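Local coordinates for alanine racemase (Enterococcus faecalis, PDB 3E6E), which belongs to the alanine racemase family, pairing an N-terminal TIM-barrel domain with a C-terminal domain built largely of beta strands, at residues V94-A107 with Q118-K132. The protein carries 1 engineered substitution. Sequence-based numbering, arbitrary orientation.
Sequences VPLLIQYDLSVTVA and QLTPESNTPLRVHLK
Strands 103-106 and 129-132 are parallel neighbours in the beta/alpha barrel, where Val104 pairs with Val129, Thr105 with His130 and Val106 with Leu131. The strand axes come within 4.7 Å and diverge by 26°. Val104 N donates to Arg128 O at 3.0 Å, and His130 N returns a bond to Val104 O at 2.8 Å. Val106 N to His130 O and Lys132 N to Val106 O continue the pairing. Helix 109-117 links the strands into a beta-alpha-beta unit. Val104 and Val129 lie on the helix side of the sheet, and Trp111 of that helix packs on Val104. On the other face are Thr105 and His130. His130 ND1 is hydrogen-bonded to His203 NE2, and His130 NE2 to Glu164 OE1. Ser103 CB lies 3.8 Å from His130 CD2.

A Schellman motif with Asp101 at C-prime ends helix 94-99. With CG anti to the backbone N (chi1 -168°), the Asp101 carboxylate reaches Arg128. Asp101 OD2 lies over one face of the guanidinium. The salt bridge from Asp101 OD1 to Arg128 NH1 measures 2.8 Å, but as a hydrogen bond it is weak, bent to 128° at the hydrogen. Arg128 NE pairs with Glu164, which also accepts from Ser103 OG, so two acids share the arginine.

Leu127 CD1 packs 4.1 Å from Leu97 CD1 and meets Ile98 CD1 and Val104 CG2. The Val94 and Leu119 side chains cross at about a right angle, with Val94 CG1 3.8 Å from Leu119 CD2. The Gln118 amide lies against Val94 and Pro95. The Lys132 side chain is about 5 Å from the bound D-[3-hydroxy-2-methyl-5-phosphonooxymethyl-pyridin-4-ylmethyl]-N,O-cycloserylamide.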
# COMPACT_ATOMS: atom_id res chain seq x y z
N VAL A 94 -17.36 -6.55 -22.31
CA VAL A 94 -17.47 -5.78 -23.55
C VAL A 94 -18.71 -4.88 -23.51
O VAL A 94 -18.66 -3.71 -23.92
CB VAL A 94 -17.55 -6.70 -24.78
CG1 VAL A 94 -17.51 -5.87 -26.05
CG2 VAL A 94 -16.41 -7.68 -24.77
N PRO A 95 -19.85 -5.41 -23.01
CA PRO A 95 -21.07 -4.60 -22.94
C PRO A 95 -20.91 -3.36 -22.06
O PRO A 95 -21.53 -2.34 -22.31
CB PRO A 95 -22.13 -5.59 -22.43
CG PRO A 95 -21.35 -6.63 -21.74
CD PRO A 95 -20.13 -6.80 -22.61
N LEU A 96 -20.07 -3.44 -21.03
CA LEU A 96 -19.87 -2.27 -20.19
C LEU A 96 -19.04 -1.28 -21.01
O LEU A 96 -19.27 -0.07 -20.97
CB LEU A 96 -19.14 -2.62 -18.89
CG LEU A 96 -19.83 -3.58 -17.90
CD1 LEU A 96 -18.97 -3.67 -16.65
CD2 LEU A 96 -21.22 -3.10 -17.55
N LEU A 97 -18.08 -1.80 -21.76
CA LEU A 97 -17.24 -0.97 -22.62
C LEU A 97 -18.14 -0.08 -23.47
O LEU A 97 -17.91 1.13 -23.60
CB LEU A 97 -16.38 -1.86 -23.51
CG LEU A 97 -15.40 -2.76 -22.76
CD1 LEU A 97 -14.70 -3.71 -23.70
CD2 LEU A 97 -14.40 -1.89 -22.04
N ILE A 98 -19.16 -0.70 -24.06
CA ILE A 98 -20.14 -0.00 -24.90
C ILE A 98 -20.93 0.97 -24.02
O ILE A 98 -21.19 2.12 -24.40
CB ILE A 98 -21.12 -1.03 -25.57
CG1 ILE A 98 -20.34 -1.97 -26.50
CG2 ILE A 98 -22.22 -0.31 -26.33
CD1 ILE A 98 -19.59 -1.30 -27.64
N GLN A 99 -21.31 0.50 -22.83
CA GLN A 99 -22.09 1.31 -21.91
C GLN A 99 -21.40 2.64 -21.58
O GLN A 99 -22.02 3.71 -21.67
CB GLN A 99 -22.35 0.53 -20.63
CG GLN A 99 -23.58 1.01 -19.86
CD GLN A 99 -23.75 0.32 -18.51
OE1 GLN A 99 -23.76 -0.91 -18.41
NE2 GLN A 99 -23.90 1.12 -17.45
N TYR A 100 -20.12 2.59 -21.22
CA TYR A 100 -19.37 3.80 -20.88
C TYR A 100 -18.52 4.35 -22.01
O TYR A 100 -17.62 5.16 -21.78
CB TYR A 100 -18.47 3.53 -19.66
CG TYR A 100 -19.22 3.13 -18.41
CD1 TYR A 100 -19.65 1.82 -18.21
CD2 TYR A 100 -19.53 4.08 -17.43
CE1 TYR A 100 -20.38 1.47 -17.08
CE2 TYR A 100 -20.27 3.74 -16.30
CZ TYR A 100 -20.70 2.44 -16.13
OH TYR A 100 -21.48 2.12 -15.03
N ASP A 101 -18.81 3.92 -23.24
CA ASP A 101 -18.06 4.33 -24.43
C ASP A 101 -16.59 4.46 -24.12
O ASP A 101 -15.99 5.53 -24.27
CB ASP A 101 -18.57 5.66 -25.00
CG ASP A 101 -18.00 5.95 -26.39
OD1 ASP A 101 -18.31 5.20 -27.34
OD2 ASP A 101 -17.24 6.93 -26.54
N LEU A 102 -15.99 3.36 -23.70
CA LEU A 102 -14.59 3.36 -23.36
C LEU A 102 -13.76 2.73 -24.47
O LEU A 102 -14.23 1.86 -25.20
CB LEU A 102 -14.38 2.58 -22.08
CG LEU A 102 -15.31 3.02 -20.96
CD1 LEU A 102 -15.37 1.93 -19.91
CD2 LEU A 102 -14.83 4.33 -20.38
N SER A 103 -12.53 3.19 -24.60
CA SER A 103 -11.64 2.62 -25.59
C SER A 103 -10.89 1.49 -24.88
O SER A 103 -10.52 1.62 -23.72
CB SER A 103 -10.67 3.68 -26.09
OG SER A 103 -11.38 4.72 -26.75
N VAL A 104 -10.68 0.39 -25.59
CA VAL A 104 -10.00 -0.76 -25.02
C VAL A 104 -8.77 -1.16 -25.81
O VAL A 104 -8.66 -0.92 -27.01
CB VAL A 104 -10.92 -2.00 -24.96
CG1 VAL A 104 -12.20 -1.67 -24.20
CG2 VAL A 104 -11.24 -2.47 -26.38
N THR A 105 -7.83 -1.79 -25.11
CA THR A 105 -6.61 -2.26 -25.75
C THR A 105 -6.89 -3.68 -26.19
O THR A 105 -7.67 -4.38 -25.57
CB THR A 105 -5.44 -2.24 -24.75
OG1 THR A 105 -5.24 -0.90 -24.28
CG2 THR A 105 -4.16 -2.75 -25.41
N VAL A 106 -6.27 -4.09 -27.29
CA VAL A 106 -6.45 -5.44 -27.80
C VAL A 106 -5.09 -5.92 -28.29
O VAL A 106 -4.44 -5.26 -29.11
CB VAL A 106 -7.50 -5.47 -28.95
CG1 VAL A 106 -7.31 -4.30 -29.87
CG2 VAL A 106 -7.36 -6.76 -29.74
N ALA A 107 -4.64 -7.06 -27.78
CA ALA A 107 -3.34 -7.59 -28.14
C ALA A 107 -3.35 -8.97 -28.78
O ALA A 107 -2.32 -9.64 -28.85
CB ALA A 107 -2.44 -7.59 -26.92
N GLN A 118 -20.39 -10.95 -29.32
CA GLN A 118 -21.30 -10.18 -28.50
C GLN A 118 -21.59 -8.75 -28.95
O GLN A 118 -22.23 -7.99 -28.23
CB GLN A 118 -20.83 -10.17 -27.04
CG GLN A 118 -19.35 -9.85 -26.83
CD GLN A 118 -18.91 -10.07 -25.38
OE1 GLN A 118 -19.35 -9.36 -24.47
NE2 GLN A 118 -18.03 -11.04 -25.17
N LEU A 119 -21.12 -8.40 -30.14
CA LEU A 119 -21.36 -7.06 -30.68
C LEU A 119 -22.48 -7.09 -31.71
O LEU A 119 -22.50 -7.95 -32.60
CB LEU A 119 -20.09 -6.51 -31.31
CG LEU A 119 -18.93 -6.23 -30.35
CD1 LEU A 119 -17.74 -5.74 -31.14
CD2 LEU A 119 -19.36 -5.19 -29.32
N THR A 120 -23.41 -6.15 -31.59
CA THR A 120 -24.54 -6.05 -32.50
C THR A 120 -24.16 -5.28 -33.75
O THR A 120 -23.72 -4.14 -33.66
CB THR A 120 -25.73 -5.34 -31.83
OG1 THR A 120 -26.25 -6.16 -30.77
CG2 THR A 120 -26.83 -5.08 -32.86
N PRO A 121 -24.36 -5.89 -34.93
CA PRO A 121 -24.06 -5.30 -36.24
C PRO A 121 -24.15 -3.79 -36.29
O PRO A 121 -23.17 -3.11 -36.60
CB PRO A 121 -25.06 -5.98 -37.15
CG PRO A 121 -25.12 -7.35 -36.59
CD PRO A 121 -25.18 -7.11 -35.09
N GLU A 122 -25.33 -3.25 -35.96
CA GLU A 122 -25.55 -1.81 -35.99
C GLU A 122 -25.92 -1.26 -34.61
O GLU A 122 -26.92 -0.56 -34.46
CB GLU A 122 -26.66 -1.48 -36.99
CG GLU A 122 -26.27 -0.49 -38.10
CD GLU A 122 -25.16 -1.01 -39.01
OE1 GLU A 122 -24.93 -0.39 -40.08
OE2 GLU A 122 -24.52 -2.02 -38.67
N SER A 123 -25.09 -1.57 -33.62
CA SER A 123 -25.31 -1.12 -32.25
C SER A 123 -25.20 0.40 -32.13
O SER A 123 -25.33 0.96 -31.04
CB SER A 123 -24.30 -1.78 -31.30
OG SER A 123 -24.37 -1.25 -29.99
N ASN A 124 -24.95 1.06 -33.26
CA ASN A 124 -24.74 2.50 -33.28
C ASN A 124 -23.72 2.95 -32.23
O ASN A 124 -23.43 4.14 -32.11
CB ASN A 124 -26.07 3.23 -33.07
CG ASN A 124 -26.76 3.57 -34.38
OD1 ASN A 124 -27.15 2.68 -35.13
ND2 ASN A 124 -26.92 4.86 -34.65
N THR A 125 -23.19 1.99 -31.49
CA THR A 125 -22.05 2.24 -30.61
C THR A 125 -20.89 1.31 -30.92
O THR A 125 -20.81 0.20 -30.38
CB THR A 125 -22.44 2.09 -29.12
OG1 THR A 125 -22.85 0.73 -28.87
CG2 THR A 125 -23.59 3.02 -28.77
N PRO A 126 -20.00 1.75 -31.79
CA PRO A 126 -18.83 0.95 -32.18
C PRO A 126 -17.86 0.77 -31.03
O PRO A 126 -17.78 1.62 -30.15
CB PRO A 126 -18.19 1.77 -33.30
CG PRO A 126 -19.33 2.56 -33.85
CD PRO A 126 -20.07 2.97 -32.61
N LEU A 127 -17.14 -0.34 -31.04
CA LEU A 127 -16.17 -0.62 -30.00
C LEU A 127 -14.88 0.10 -30.35
O LEU A 127 -14.14 -0.33 -31.25
CB LEU A 127 -15.90 -2.13 -29.90
CG LEU A 127 -14.87 -2.55 -28.84
CD1 LEU A 127 -15.44 -2.32 -27.45
CD2 LEU A 127 -14.49 -4.01 -29.01
N ARG A 128 -14.61 1.20 -29.65
CA ARG A 128 -13.40 2.00 -29.87
C ARG A 128 -12.20 1.18 -29.39
O ARG A 128 -11.95 1.11 -28.18
CB ARG A 128 -13.50 3.31 -29.07
CG ARG A 128 -14.93 3.86 -28.96
CD ARG A 128 -14.99 5.15 -28.14
NE ARG A 128 -14.90 6.38 -28.93
CZ ARG A 128 -15.91 6.91 -29.62
NH1 ARG A 128 -17.10 6.32 -29.62
NH2 ARG A 128 -15.74 8.03 -30.31
N VAL A 129 -11.46 0.57 -30.32
CA VAL A 129 -10.31 -0.25 -29.96
C VAL A 129 -8.96 0.34 -30.35
O VAL A 129 -8.85 1.07 -31.31
CB VAL A 129 -10.37 -1.67 -30.61
CG1 VAL A 129 -11.78 -2.23 -30.53
CG2 VAL A 129 -9.88 -1.62 -32.04
N HIS A 130 -7.94 -0.01 -29.58
CA HIS A 130 -6.57 0.42 -29.84
C HIS A 130 -5.77 -0.88 -29.92
O HIS A 130 -5.84 -1.72 -29.01
CB HIS A 130 -6.05 1.29 -28.69
CG HIS A 130 -6.57 2.69 -28.70
ND1 HIS A 130 -5.76 3.78 -28.96
CD2 HIS A 130 -7.80 3.19 -28.47
CE1 HIS A 130 -6.47 4.89 -28.88
NE2 HIS A 130 -7.72 4.56 -28.59
N LEU A 131 -5.04 -1.06 -31.02
CA LEU A 131 -4.26 -2.28 -31.22
C LEU A 131 -2.84 -2.13 -30.71
O LEU A 131 -2.03 -1.44 -31.32
CB LEU A 131 -4.26 -2.65 -32.70
CG LEU A 131 -5.42 -3.49 -33.25
CD1 LEU A 131 -6.73 -3.01 -32.67
CD2 LEU A 131 -5.44 -3.40 -34.77
N LYS A 132 -2.52 -2.78 -29.60
CA LYS A 132 -1.17 -2.66 -29.07
C LYS A 132 -0.23 -3.69 -29.69
O LYS A 132 -0.48 -4.89 -29.64
CB LYS A 132 -1.13 -2.80 -27.54
CG LYS A 132 0.26 -2.43 -26.96
CD LYS A 132 0.45 -2.77 -25.47
CE LYS A 132 1.88 -2.43 -24.99
NZ LYS A 132 2.15 -2.80 -23.57